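Phosphoglucomutase/phosphomannomutase family protein (Burkholderia thailandensis, PDB 3UW2) probably moves a phosphate group from one position to another within phosphorylated hexoses, as a metal-dependent member of the phosphohexose mutase family. Local coordinates at residues V198-N203 with V222-D227; G204-L209 with F261-D266; R193-V198 with A257-A262; A250-T255 with G271-D276; H131-Y136 with N234-P239. All coordinates share one frame; numbering follows the deposited sequence.

Contact 1 of 5, residues V198-N203 with V222-D227; sequences VVDAGN and VELFTD
Val199 sits between two backbone bonds in the parallel pairing of strands 197-200 and 221-224: its N donates to Val222 O at 3.0 Å, and its O accepts from Leu224 N at 2.7 Å. Ala201 N adds a third bond, to Leu224 O. Beyond the strands the two loops stay paired, with Asn203 N giving a bond of 2.7 Å to Phe225 O.

Among side chains, Asn203 is the polar link. Its CG is anti to the carbonyl carbon (chi1 -56°), and ND2 reaches Asp227 O at 2.9 Å with the acceptor almost in the amide plane. A water bridges the same ND2 to Asp227 OD1, while Asn203 OD1 takes a bond from Asn234. Asp200 OD1 accepts from Gly202 N, an Asx turn, and OD2 is held by His235; OD1 also lies at the edge of the Phe225 ring, 3.6 Å from CD2.

The apolar part is small: Val198 CG1 meets Leu224 CD1 at 3.6 Å.

This is the first beta-alpha-beta unit of a mixed four-stranded sheet. Helix 246-254 covers the face bearing Val198, Asp200 and Leu224, helix 206-216 packs against Val199 on the other, and strand 259-263 flanks 197-200.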
# COMPACT_ATOMS: atom_id res chain seq x y z
N VAL A 198 -5.88 19.79 -5.03
CA VAL A 198 -7.06 19.33 -4.34
C VAL A 198 -6.57 18.14 -3.51
O VAL A 198 -5.92 17.23 -4.08
CB VAL A 198 -8.15 18.93 -5.36
CG1 VAL A 198 -9.32 18.23 -4.64
CG2 VAL A 198 -8.66 20.19 -6.05
N VAL A 199 -6.75 18.17 -2.19
CA VAL A 199 -6.38 17.00 -1.32
C VAL A 199 -7.65 16.47 -0.65
O VAL A 199 -8.34 17.20 0.07
CB VAL A 199 -5.34 17.42 -0.29
CG1 VAL A 199 -5.04 16.27 0.70
CG2 VAL A 199 -4.05 17.92 -0.99
N ASP A 200 -7.99 15.22 -0.96
CA ASP A 200 -9.15 14.47 -0.42
C ASP A 200 -8.67 13.31 0.46
O ASP A 200 -8.02 12.34 -0.03
CB ASP A 200 -9.97 13.89 -1.58
CG ASP A 200 -11.31 13.22 -1.10
OD1 ASP A 200 -11.31 12.58 -0.04
OD2 ASP A 200 -12.34 13.27 -1.79
N ALA A 201 -8.95 13.41 1.77
CA ALA A 201 -8.53 12.39 2.73
C ALA A 201 -9.73 11.49 3.15
O ALA A 201 -9.57 10.63 3.99
CB ALA A 201 -7.94 13.06 3.97
N GLY A 202 -10.95 11.74 2.64
CA GLY A 202 -12.11 10.89 3.02
C GLY A 202 -12.34 10.82 4.53
O GLY A 202 -12.81 9.80 5.01
N ASN A 203 -11.96 11.87 5.26
CA ASN A 203 -12.11 11.94 6.74
C ASN A 203 -11.21 10.96 7.51
O ASN A 203 -11.45 10.72 8.69
CB ASN A 203 -13.57 11.84 7.22
CG ASN A 203 -14.48 12.90 6.59
OD1 ASN A 203 -15.33 12.59 5.72
ND2 ASN A 203 -14.21 14.15 6.90
N VAL A 222 -6.87 22.92 -1.96
CA VAL A 222 -8.30 22.94 -1.83
C VAL A 222 -8.60 21.61 -1.11
O VAL A 222 -8.43 20.55 -1.68
CB VAL A 222 -9.08 22.99 -3.16
CG1 VAL A 222 -10.52 23.21 -2.79
CG2 VAL A 222 -8.61 24.13 -4.06
N GLU A 223 -9.02 21.69 0.15
CA GLU A 223 -9.21 20.51 0.96
C GLU A 223 -10.61 19.86 0.84
O GLU A 223 -11.67 20.54 0.89
CB GLU A 223 -8.91 20.88 2.42
CG GLU A 223 -7.48 21.42 2.57
CD GLU A 223 -7.09 21.70 4.01
OE1 GLU A 223 -7.56 21.01 4.94
OE2 GLU A 223 -6.27 22.60 4.22
N LEU A 224 -10.61 18.53 0.79
CA LEU A 224 -11.84 17.77 0.81
C LEU A 224 -11.77 16.75 1.93
O LEU A 224 -10.89 15.90 1.92
CB LEU A 224 -12.09 17.04 -0.53
CG LEU A 224 -12.56 17.90 -1.70
CD1 LEU A 224 -12.29 17.12 -3.01
CD2 LEU A 224 -14.01 18.31 -1.54
N PHE A 225 -12.67 16.85 2.92
CA PHE A 225 -12.81 15.82 3.98
C PHE A 225 -11.47 15.54 4.70
O PHE A 225 -11.06 14.39 4.86
CB PHE A 225 -13.43 14.51 3.41
CG PHE A 225 -14.44 14.77 2.36
CD1 PHE A 225 -15.58 15.54 2.64
CD2 PHE A 225 -14.29 14.23 1.09
CE1 PHE A 225 -16.53 15.81 1.65
CE2 PHE A 225 -15.25 14.50 0.09
CZ PHE A 225 -16.37 15.29 0.36
N THR A 226 -10.78 16.62 5.08
CA THR A 226 -9.46 16.48 5.70
C THR A 226 -9.52 16.50 7.23
O THR A 226 -8.49 16.35 7.91
CB THR A 226 -8.48 17.55 5.16
OG1 THR A 226 -9.04 18.85 5.37
CG2 THR A 226 -8.09 17.25 3.66
N ASP A 227 -10.71 16.75 7.78
CA ASP A 227 -10.93 16.63 9.21
C ASP A 227 -11.20 15.17 9.46
O ASP A 227 -11.85 14.47 8.64
CB ASP A 227 -12.13 17.49 9.69
CG ASP A 227 -13.45 17.13 8.97
OD1 ASP A 227 -13.60 17.31 7.71
OD2 ASP A 227 -14.35 16.65 9.67
O HOH W 1 -15.53 16.72 6.20

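Contact 2 of 5, residues G204-L209 with F261-D266; sequences GVAGPL and FAFDGD. With ZN (zinc ion), chain K.
Val205 N donates to Gly265 O at 3.1 Å, the one direct hydrogen bond between the loop leading into helix 206-216 and the loop that follows strand 259-263. The bond is moderately bent, 148° at the hydrogen. Val205 CG1 lies between its own backbone N and carbonyl carbon (chi1 76°), which brings this methyl to 3.4 Å from Gly265 O and 3.7 Å from Asp266 CA. On the strand side, Ala206 CB presses on Phe263 CB at 3.4 Å and approaches the ring obliquely near CG. A water links the two segments, accepting from Ala206 N at 2.9 Å and donating to Asp264 O. Gly204 runs close along Gly265, its CA 3.8 Å from Gly265 O.

The 261-266 segment carries the metal-binding loop of the phosphohexose mutase family, in which three aspartates alternate with glycines. Asp264 OD2 and Asp266 OD1 each bind the zinc ion at 2.2 Å; Asp268 completes the protein's share of the site, and O2 of a phosphate ion sits at ligand distance from the metal. Neither of these two carboxylates touches the helix segment closely; the bond from Val205 N falls on Gly265, the residue between them.

Further out, the second oxygen of Asp266, OD2, is taken by Thr101 and by a salt bridge to Lys140, while Asp264 OD2 also accepts from Arg269 NE. Asp264 OD1 has a weak bond from Gly267 N. Phe263 also touches Leu365 of helix 364-375 and Leu270 of strand 270-273, and Val205 touches Asp70.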
# COMPACT_ATOMS: atom_id res chain seq x y z
N GLY A 204 -10.19 10.42 6.81
CA GLY A 204 -9.27 9.43 7.35
C GLY A 204 -8.11 10.13 7.99
O GLY A 204 -8.04 11.36 7.96
N VAL A 205 -7.15 9.36 8.51
CA VAL A 205 -6.07 9.93 9.27
C VAL A 205 -5.07 10.70 8.39
O VAL A 205 -4.26 11.45 8.90
CB VAL A 205 -5.40 8.84 10.16
CG1 VAL A 205 -4.53 7.93 9.33
CG2 VAL A 205 -4.53 9.55 11.21
N ALA A 206 -5.13 10.57 7.05
CA ALA A 206 -4.16 11.26 6.16
C ALA A 206 -4.37 12.79 6.22
O ALA A 206 -3.43 13.56 6.00
CB ALA A 206 -4.31 10.78 4.69
N GLY A 207 -5.59 13.26 6.50
CA GLY A 207 -5.88 14.68 6.24
C GLY A 207 -5.04 15.75 6.95
O GLY A 207 -4.40 16.59 6.30
N PRO A 208 -5.00 15.71 8.30
CA PRO A 208 -4.20 16.71 9.00
C PRO A 208 -2.72 16.78 8.59
O PRO A 208 -2.20 17.86 8.26
CB PRO A 208 -4.38 16.34 10.49
CG PRO A 208 -5.70 15.59 10.53
CD PRO A 208 -5.66 14.78 9.23
N LEU A 209 -1.99 15.67 8.67
CA LEU A 209 -0.59 15.73 8.34
C LEU A 209 -0.34 15.90 6.83
O LEU A 209 0.63 16.55 6.43
CB LEU A 209 0.09 14.45 8.80
CG LEU A 209 1.60 14.44 8.94
CD1 LEU A 209 2.16 15.64 9.75
CD2 LEU A 209 1.96 13.14 9.64
N PHE A 261 -5.09 15.01 -5.35
CA PHE A 261 -4.53 13.83 -4.62
C PHE A 261 -5.63 13.28 -3.70
O PHE A 261 -6.26 14.04 -2.98
CB PHE A 261 -3.39 14.22 -3.68
CG PHE A 261 -2.06 14.52 -4.35
CD1 PHE A 261 -1.86 14.33 -5.72
CD2 PHE A 261 -0.99 14.97 -3.55
CE1 PHE A 261 -0.61 14.60 -6.30
CE2 PHE A 261 0.25 15.28 -4.12
CZ PHE A 261 0.45 15.06 -5.50
N ALA A 262 -5.84 11.97 -3.69
CA ALA A 262 -6.80 11.34 -2.76
C ALA A 262 -6.10 10.21 -1.98
O ALA A 262 -5.36 9.44 -2.59
CB ALA A 262 -7.98 10.79 -3.53
N PHE A 263 -6.27 10.17 -0.64
CA PHE A 263 -5.53 9.23 0.18
C PHE A 263 -6.48 8.18 0.63
O PHE A 263 -7.67 8.43 0.78
CB PHE A 263 -4.92 9.96 1.40
CG PHE A 263 -3.81 10.88 1.03
CD1 PHE A 263 -2.55 10.36 0.72
CD2 PHE A 263 -4.00 12.25 0.99
CE1 PHE A 263 -1.50 11.22 0.41
CE2 PHE A 263 -2.97 13.10 0.65
CZ PHE A 263 -1.71 12.59 0.37
N ASP A 264 -5.97 6.98 0.85
CA ASP A 264 -6.77 5.97 1.49
C ASP A 264 -6.77 6.24 3.01
O ASP A 264 -6.13 7.18 3.47
CB ASP A 264 -6.29 4.57 1.12
CG ASP A 264 -5.05 4.16 1.87
OD1 ASP A 264 -4.26 4.97 2.40
OD2 ASP A 264 -4.84 2.95 1.80
N GLY A 265 -7.52 5.44 3.78
CA GLY A 265 -7.80 5.86 5.17
C GLY A 265 -6.62 5.92 6.10
O GLY A 265 -6.68 6.63 7.10
N ASP A 266 -5.50 5.20 5.81
CA ASP A 266 -4.35 5.36 6.69
C ASP A 266 -3.13 6.03 6.02
O ASP A 266 -2.04 6.12 6.62
CB ASP A 266 -3.96 4.01 7.38
CG ASP A 266 -3.49 2.97 6.37
OD1 ASP A 266 -3.88 3.15 5.21
OD2 ASP A 266 -2.76 1.98 6.65
ZN ZN K . -3.81 1.88 3.42
O HOH W 2 -7.09 9.56 5.17

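Contact 3 of 5, residues R193-V198 with A257-A262; sequences RPLKLV and AEIGFA
Leu197 and Val198 make the close-packed end of this contact, where strand 197-200 pairs in parallel with strand 259-263. Val198 N donates to Ile259 O at 3.0 Å, and Phe261 N returns a nearly straight bond to Val198 O at 2.7 Å. On one face of the sheet Leu197 CD1 meets the Phe261 ring obliquely, 3.7 Å from CE2; on the other, Val198 CG2 rests on Ala257 CB. Leu372 of helix 364-375 covers both Leu197 and Phe261, and helix 246-254 covers Val198.

These are the two central strands of the mixed four-stranded sheet, ordered 2-1-3-4. Glu258 N bonds to Lys196 O just ahead of the strand pairing, whereas Ile259 N is buried with no partner in the model.

Toward the looser end the backbones part and charged groups take over. Arg193 grips Glu258 end-on: NH1 meets OE2 at 2.8 Å and NH2 meets OE1 at 3.0 Å, both through the syn lone pairs, with guanidinium and carboxylate only 16° from coplanar. The arginine chain, extended from CG to NE, carries the guanidinium to the Glu258 carboxylate. A water that accepts from Lys196 N donates to the same Glu258 OE2. Lys196 CG packs against Ala257 CA, and the chain then stretches away to a salt bridge with Asp256. Pro381 of helix 381-386 touches both Arg193 and Glu258, and Arg193 NH2 has a further bond to Val378 O.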
# COMPACT_ATOMS: atom_id res chain seq x y z
N ARG A 193 8.23 25.34 -8.13
CA ARG A 193 7.21 26.34 -8.08
C ARG A 193 6.10 25.79 -7.18
O ARG A 193 6.01 24.57 -6.99
CB ARG A 193 6.65 26.67 -9.49
CG ARG A 193 5.87 25.55 -10.19
CD ARG A 193 5.39 26.00 -11.58
NE ARG A 193 4.68 24.94 -12.27
CZ ARG A 193 3.38 24.66 -12.11
NH1 ARG A 193 2.63 25.40 -11.33
NH2 ARG A 193 2.81 23.65 -12.75
N PRO A 194 5.27 26.67 -6.58
CA PRO A 194 4.07 26.15 -5.90
C PRO A 194 3.08 25.59 -6.90
O PRO A 194 3.01 26.03 -8.06
CB PRO A 194 3.47 27.37 -5.19
CG PRO A 194 4.15 28.56 -5.74
CD PRO A 194 5.45 28.12 -6.38
N LEU A 195 2.33 24.60 -6.45
CA LEU A 195 1.34 23.99 -7.28
C LEU A 195 0.06 23.95 -6.43
O LEU A 195 0.09 23.56 -5.25
CB LEU A 195 1.85 22.58 -7.58
CG LEU A 195 1.74 21.87 -8.93
CD1 LEU A 195 2.93 20.95 -9.20
CD2 LEU A 195 0.47 21.03 -8.85
N LYS A 196 -1.07 24.31 -7.01
CA LYS A 196 -2.32 24.30 -6.27
C LYS A 196 -2.98 22.95 -6.41
O LYS A 196 -3.16 22.47 -7.53
CB LYS A 196 -3.27 25.41 -6.77
CG LYS A 196 -4.50 25.53 -5.86
CD LYS A 196 -5.12 26.89 -6.00
CE LYS A 196 -6.55 26.87 -5.45
NZ LYS A 196 -7.07 28.24 -5.63
N LEU A 197 -3.27 22.32 -5.28
CA LEU A 197 -3.75 20.91 -5.22
C LEU A 197 -5.11 20.77 -4.57
O LEU A 197 -5.42 21.50 -3.64
CB LEU A 197 -2.86 20.05 -4.32
CG LEU A 197 -1.39 20.08 -4.14
CD1 LEU A 197 -1.05 18.73 -3.52
CD2 LEU A 197 -0.83 20.19 -5.53
N VAL A 198 -5.88 19.79 -5.03
CA VAL A 198 -7.06 19.33 -4.34
C VAL A 198 -6.57 18.14 -3.51
O VAL A 198 -5.92 17.23 -4.08
CB VAL A 198 -8.15 18.93 -5.36
CG1 VAL A 198 -9.32 18.23 -4.64
CG2 VAL A 198 -8.66 20.19 -6.05
N ALA A 257 -7.24 24.78 -9.12
CA ALA A 257 -6.25 23.83 -8.69
C ALA A 257 -5.80 23.11 -9.93
O ALA A 257 -6.56 23.03 -10.93
CB ALA A 257 -6.81 22.87 -7.65
N GLU A 258 -4.59 22.56 -9.89
CA GLU A 258 -3.98 21.91 -11.10
C GLU A 258 -4.05 20.38 -11.06
O GLU A 258 -4.18 19.77 -12.09
CB GLU A 258 -2.51 22.25 -11.21
CG GLU A 258 -2.20 23.74 -11.24
CD GLU A 258 -0.73 24.04 -11.58
OE1 GLU A 258 -0.22 23.49 -12.57
OE2 GLU A 258 -0.07 24.81 -10.85
N ILE A 259 -3.94 19.80 -9.86
CA ILE A 259 -3.77 18.37 -9.68
C ILE A 259 -4.58 17.93 -8.46
O ILE A 259 -4.63 18.68 -7.49
CB ILE A 259 -2.25 18.08 -9.46
CG1 ILE A 259 -1.51 18.17 -10.83
CG2 ILE A 259 -1.97 16.74 -8.80
CD1 ILE A 259 -1.98 17.17 -11.89
N GLY A 260 -5.16 16.72 -8.49
CA GLY A 260 -5.92 16.18 -7.35
C GLY A 260 -5.25 14.99 -6.69
O GLY A 260 -4.78 14.08 -7.40
N PHE A 261 -5.09 15.01 -5.35
CA PHE A 261 -4.53 13.83 -4.62
C PHE A 261 -5.63 13.28 -3.70
O PHE A 261 -6.26 14.04 -2.98
CB PHE A 261 -3.39 14.22 -3.68
CG PHE A 261 -2.06 14.52 -4.35
CD1 PHE A 261 -1.86 14.33 -5.72
CD2 PHE A 261 -0.99 14.97 -3.55
CE1 PHE A 261 -0.61 14.60 -6.30
CE2 PHE A 261 0.25 15.28 -4.12
CZ PHE A 261 0.45 15.06 -5.50
N ALA A 262 -5.84 11.97 -3.69
CA ALA A 262 -6.80 11.34 -2.76
C ALA A 262 -6.10 10.21 -1.98
O ALA A 262 -5.36 9.44 -2.59
CB ALA A 262 -7.98 10.79 -3.53
O HOH W 3 -1.04 26.43 -9.26

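Contact 4 of 5, residues A250-T255 with G271-D276; sequences AKLKAT and GVVTKD
Lys275 reaches back from the turn after strand 270-273 to the last residues of helix 246-254. Its CB leaves the backbone pointing away from the helix, beside Glu258 O. CG is anti to the backbone N (chi1 179°), and the chain bends at the next torsion (chi2 68°), which turns it toward the helix. From there CD passes 3.9 Å from Leu252 O, and CE comes closer, at 3.6 Å from the same oxygen. At the tip NZ bonds to Leu252 O at 2.9 Å, lying in the carbonyl plane, and also to Ala257 O; Thr255 O is 2.8 Å from NZ. The ammonium thus ties Leu252 of the helix to Ala257 beyond it.

Leu252 answers in the other direction, its CD1 lying 3.3 Å from Thr274 O and 3.8 Å from Val273 CG1. Nearer the surface a water accepts from Lys253 NZ and donates to Lys275 O at 2.7 Å.

Strand 270-273 is an outer strand of the four-stranded sheet, bonded to strand 259-263 through Gly271 and Val273. Helix 246-254 packs on the face where Val273 lies, while Val272 and Thr274 turn to helix 381-386.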
# COMPACT_ATOMS: atom_id res chain seq x y z
N ALA A 250 -14.72 16.82 -9.53
CA ALA A 250 -15.61 17.97 -9.59
C ALA A 250 -14.89 19.21 -9.08
O ALA A 250 -15.09 20.29 -9.61
CB ALA A 250 -16.90 17.71 -8.80
N LYS A 251 -14.08 19.09 -8.04
CA LYS A 251 -13.36 20.20 -7.49
C LYS A 251 -12.29 20.75 -8.43
O LYS A 251 -12.09 21.98 -8.47
CB LYS A 251 -12.68 19.78 -6.17
CG LYS A 251 -12.41 20.91 -5.24
CD LYS A 251 -13.67 21.75 -4.93
CE LYS A 251 -14.42 21.23 -3.72
NZ LYS A 251 -15.75 21.95 -3.66
N LEU A 252 -11.59 19.86 -9.15
CA LEU A 252 -10.69 20.25 -10.18
C LEU A 252 -11.43 21.00 -11.35
O LEU A 252 -10.81 21.89 -12.00
CB LEU A 252 -9.85 19.04 -10.68
CG LEU A 252 -8.72 18.52 -9.71
CD1 LEU A 252 -8.31 17.11 -10.11
CD2 LEU A 252 -7.51 19.45 -9.73
N LYS A 253 -12.68 20.65 -11.66
CA LYS A 253 -13.45 21.42 -12.69
C LYS A 253 -13.82 22.79 -12.16
O LYS A 253 -13.88 23.74 -12.91
CB LYS A 253 -14.72 20.69 -13.20
CG LYS A 253 -14.45 19.49 -14.10
CD LYS A 253 -15.71 18.71 -14.51
CE LYS A 253 -15.38 17.24 -14.87
NZ LYS A 253 -13.98 16.96 -15.38
N ALA A 254 -14.06 22.91 -10.86
CA ALA A 254 -14.70 24.11 -10.34
C ALA A 254 -13.76 25.12 -9.68
O ALA A 254 -14.21 26.15 -9.21
CB ALA A 254 -15.84 23.74 -9.42
N THR A 255 -12.47 24.81 -9.63
CA THR A 255 -11.46 25.69 -9.01
C THR A 255 -10.25 25.82 -9.96
O THR A 255 -10.20 25.12 -10.96
CB THR A 255 -10.97 25.13 -7.64
OG1 THR A 255 -10.22 23.90 -7.84
CG2 THR A 255 -12.17 24.88 -6.68
N GLY A 271 -3.99 8.20 -4.57
CA GLY A 271 -4.69 8.33 -5.88
C GLY A 271 -4.41 9.69 -6.50
O GLY A 271 -4.36 10.70 -5.76
N VAL A 272 -4.26 9.75 -7.83
CA VAL A 272 -3.82 10.96 -8.56
C VAL A 272 -4.77 11.15 -9.70
O VAL A 272 -5.00 10.23 -10.51
CB VAL A 272 -2.36 10.79 -9.16
CG1 VAL A 272 -1.98 12.00 -10.04
CG2 VAL A 272 -1.33 10.56 -8.06
N VAL A 273 -5.34 12.35 -9.76
CA VAL A 273 -6.31 12.76 -10.79
C VAL A 273 -5.78 14.03 -11.50
O VAL A 273 -5.34 14.99 -10.85
CB VAL A 273 -7.72 13.10 -10.15
CG1 VAL A 273 -8.77 13.49 -11.21
CG2 VAL A 273 -8.26 11.92 -9.36
N THR A 274 -5.85 14.04 -12.82
CA THR A 274 -5.51 15.23 -13.57
C THR A 274 -6.64 16.30 -13.57
O THR A 274 -7.77 16.04 -13.15
CB THR A 274 -5.16 14.91 -15.05
OG1 THR A 274 -6.33 14.41 -15.70
CG2 THR A 274 -4.03 13.84 -15.09
N LYS A 275 -6.28 17.48 -14.06
CA LYS A 275 -7.13 18.63 -14.16
C LYS A 275 -8.39 18.27 -14.97
O LYS A 275 -9.53 18.61 -14.58
CB LYS A 275 -6.35 19.75 -14.90
CG LYS A 275 -7.10 21.08 -15.14
CD LYS A 275 -7.36 21.84 -13.82
CE LYS A 275 -8.18 23.14 -14.09
NZ LYS A 275 -8.64 23.62 -12.74
N ASP A 276 -8.16 17.59 -16.10
CA ASP A 276 -9.24 17.11 -16.93
C ASP A 276 -9.88 15.78 -16.47
O ASP A 276 -10.60 15.14 -17.27
CB ASP A 276 -8.81 17.07 -18.41
CG ASP A 276 -7.60 16.13 -18.67
OD1 ASP A 276 -6.78 15.85 -17.78
OD2 ASP A 276 -7.47 15.68 -19.82
O HOH W 4 -11.59 17.24 -13.46

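Contact 5 of 5, residues H131-Y136 with N234-P239; sequences HNPPDY and NHHPDP. With PO4 (phosphate ion), chain B.
His236 turns its imidazole obliquely against Pro133 and Pro134, crossing both side chains at about a right angle. CE1 lies 3.8 Å from Pro133 CA and NE2 lies 3.9 Å from Pro134 CD. CG of His236 is anti to its carbonyl carbon (chi1 -66°), which carries the ring across to the prolines, and the second torsion places ND1 toward a water. That water is 2.6 Å from ND1 and donates to His131 O at 2.7 Å, a water bridge between loops that share no direct hydrogen bond.

His131 has its CG between the backbone N and carbonyl carbon (chi1 71°), and the ring runs alongside Asp238, both side chains pointing the same way. Its CD2 is 3.5 Å from Asp238 OD1, with ring and carboxylate planes 39° apart. Asp238 OD2 bonds to His241 ND1. His131 CB also rests on Pro237 O at 3.6 Å; Pro237 itself centres an inverse gamma turn.

At another edge of the His131 ring, ND1 donates to O3 of a phosphate ion at 2.5 Å, the phosphate lying in the ring plane; this bond is short and bent, and its exact length should be taken with caution. Lys140 holds the same ion, and the zinc lies about 6 Å from the His131 side chain. The phosphate probably came from the crystallisation liquor, but its place beside the metal is consistent with a pocket suited to a phosphoryl group, at the meeting of the first and second alpha/beta/alpha domains.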
# COMPACT_ATOMS: atom_id res chain seq x y z
N HIS A 131 -8.79 1.12 4.35
CA HIS A 131 -9.84 1.67 3.47
C HIS A 131 -11.23 1.17 3.85
O HIS A 131 -12.23 1.54 3.22
CB HIS A 131 -9.53 1.33 1.99
CG HIS A 131 -9.72 -0.13 1.65
ND1 HIS A 131 -8.78 -1.08 1.92
CD2 HIS A 131 -10.82 -0.82 1.10
CE1 HIS A 131 -9.25 -2.31 1.57
NE2 HIS A 131 -10.48 -2.15 1.05
N ASN A 132 -11.32 0.34 4.91
CA ASN A 132 -12.56 -0.42 5.21
C ASN A 132 -13.63 0.37 5.94
O ASN A 132 -13.28 1.43 6.48
CB ASN A 132 -12.21 -1.70 6.02
CG ASN A 132 -11.42 -2.69 5.18
OD1 ASN A 132 -11.89 -3.16 4.14
ND2 ASN A 132 -10.18 -2.90 5.57
N PRO A 133 -14.90 -0.14 6.00
CA PRO A 133 -15.97 0.59 6.71
C PRO A 133 -15.65 0.92 8.18
O PRO A 133 -14.70 0.31 8.74
CB PRO A 133 -17.19 -0.34 6.57
CG PRO A 133 -16.94 -1.11 5.26
CD PRO A 133 -15.45 -1.32 5.25
N PRO A 134 -16.41 1.87 8.80
CA PRO A 134 -16.11 2.39 10.13
C PRO A 134 -15.87 1.38 11.26
O PRO A 134 -15.07 1.69 12.23
CB PRO A 134 -17.36 3.22 10.49
CG PRO A 134 -17.97 3.62 9.16
CD PRO A 134 -17.42 2.69 8.11
N ASP A 135 -16.56 0.25 11.19
CA ASP A 135 -16.56 -0.77 12.25
C ASP A 135 -15.40 -1.78 12.10
O ASP A 135 -15.27 -2.70 12.92
CB ASP A 135 -17.94 -1.49 12.35
CG ASP A 135 -18.48 -1.98 10.99
OD1 ASP A 135 -18.00 -1.53 9.92
OD2 ASP A 135 -19.44 -2.79 11.00
N TYR A 136 -14.59 -1.62 11.04
CA TYR A 136 -13.42 -2.46 10.83
C TYR A 136 -12.23 -1.83 11.44
O TYR A 136 -12.09 -0.59 11.48
CB TYR A 136 -13.09 -2.62 9.36
CG TYR A 136 -14.08 -3.51 8.64
CD1 TYR A 136 -15.37 -3.10 8.46
CD2 TYR A 136 -13.71 -4.79 8.21
CE1 TYR A 136 -16.30 -3.91 7.81
CE2 TYR A 136 -14.62 -5.61 7.57
CZ TYR A 136 -15.90 -5.16 7.37
OH TYR A 136 -16.83 -5.98 6.76
N ASN A 234 -18.91 11.00 4.49
CA ASN A 234 -18.91 11.53 3.10
C ASN A 234 -18.69 10.51 2.03
O ASN A 234 -19.58 10.27 1.27
CB ASN A 234 -17.94 12.70 2.94
CG ASN A 234 -18.34 13.84 3.78
OD1 ASN A 234 -19.38 14.45 3.51
ND2 ASN A 234 -17.58 14.09 4.86
N HIS A 235 -17.49 9.98 1.91
CA HIS A 235 -17.25 8.77 1.04
C HIS A 235 -16.17 8.08 1.80
O HIS A 235 -15.42 8.73 2.53
CB HIS A 235 -16.83 9.08 -0.42
CG HIS A 235 -15.48 9.83 -0.57
ND1 HIS A 235 -14.26 9.23 -0.38
CD2 HIS A 235 -15.20 11.20 -0.81
CE1 HIS A 235 -13.25 10.15 -0.51
NE2 HIS A 235 -13.82 11.36 -0.75
N HIS A 236 -16.12 6.75 1.73
CA HIS A 236 -14.99 6.01 2.33
C HIS A 236 -13.65 6.43 1.73
O HIS A 236 -13.57 6.75 0.54
CB HIS A 236 -15.19 4.50 2.28
CG HIS A 236 -16.36 4.03 3.13
ND1 HIS A 236 -16.73 2.75 3.21
CD2 HIS A 236 -17.25 4.76 3.95
CE1 HIS A 236 -17.80 2.63 4.03
NE2 HIS A 236 -18.10 3.86 4.50
N PRO A 237 -12.60 6.45 2.55
CA PRO A 237 -11.31 6.84 2.02
C PRO A 237 -10.68 5.62 1.29
O PRO A 237 -9.82 4.88 1.82
CB PRO A 237 -10.54 7.33 3.29
CG PRO A 237 -11.12 6.48 4.36
CD PRO A 237 -12.52 6.09 3.98
N ASP A 238 -11.15 5.43 0.06
CA ASP A 238 -10.88 4.22 -0.68
C ASP A 238 -10.77 4.59 -2.17
O ASP A 238 -11.70 4.41 -2.93
CB ASP A 238 -11.98 3.18 -0.33
CG ASP A 238 -11.90 1.86 -1.18
OD1 ASP A 238 -10.82 1.47 -1.60
OD2 ASP A 238 -12.96 1.26 -1.41
N PRO A 239 -9.62 5.19 -2.56
CA PRO A 239 -9.39 5.69 -3.89
C PRO A 239 -9.31 4.59 -4.95
O PRO A 239 -9.35 4.89 -6.12
CB PRO A 239 -8.07 6.47 -3.75
CG PRO A 239 -7.42 5.97 -2.50
CD PRO A 239 -8.55 5.56 -1.63
P PO4 B . -5.37 -0.99 3.35
O2 PO4 B . -4.34 -0.11 2.64
O3 PO4 B . -6.35 -1.56 2.34
O4 PO4 B . -4.78 -1.96 4.32
O HOH W 5 -14.81 1.01 2.79

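From the N terminus, contact 5 opens first at 131-136 in domain I and closes at 234-239, tying that domain to the second across nearly a hundred residues. Contact 3 opens at 193-198, followed by contact 1, whose loop from 198-203 to 222-227 falls within the spans of contacts 5 and 3. Contact 2 starts at 204-209, crosses contact 1, and ends at 261-266, overlapping the end of contact 3 on strand 259-263. Contacts 2 and 3 open inside contact 5 and close beyond it, crossing it. Contact 4, from 250-255 to 271-276, crosses contacts 2 and 3 but follows contact 5. Contacts 1 to 4 join the four-stranded sheet and its helices; contacts 2 and 5 meet near the zinc.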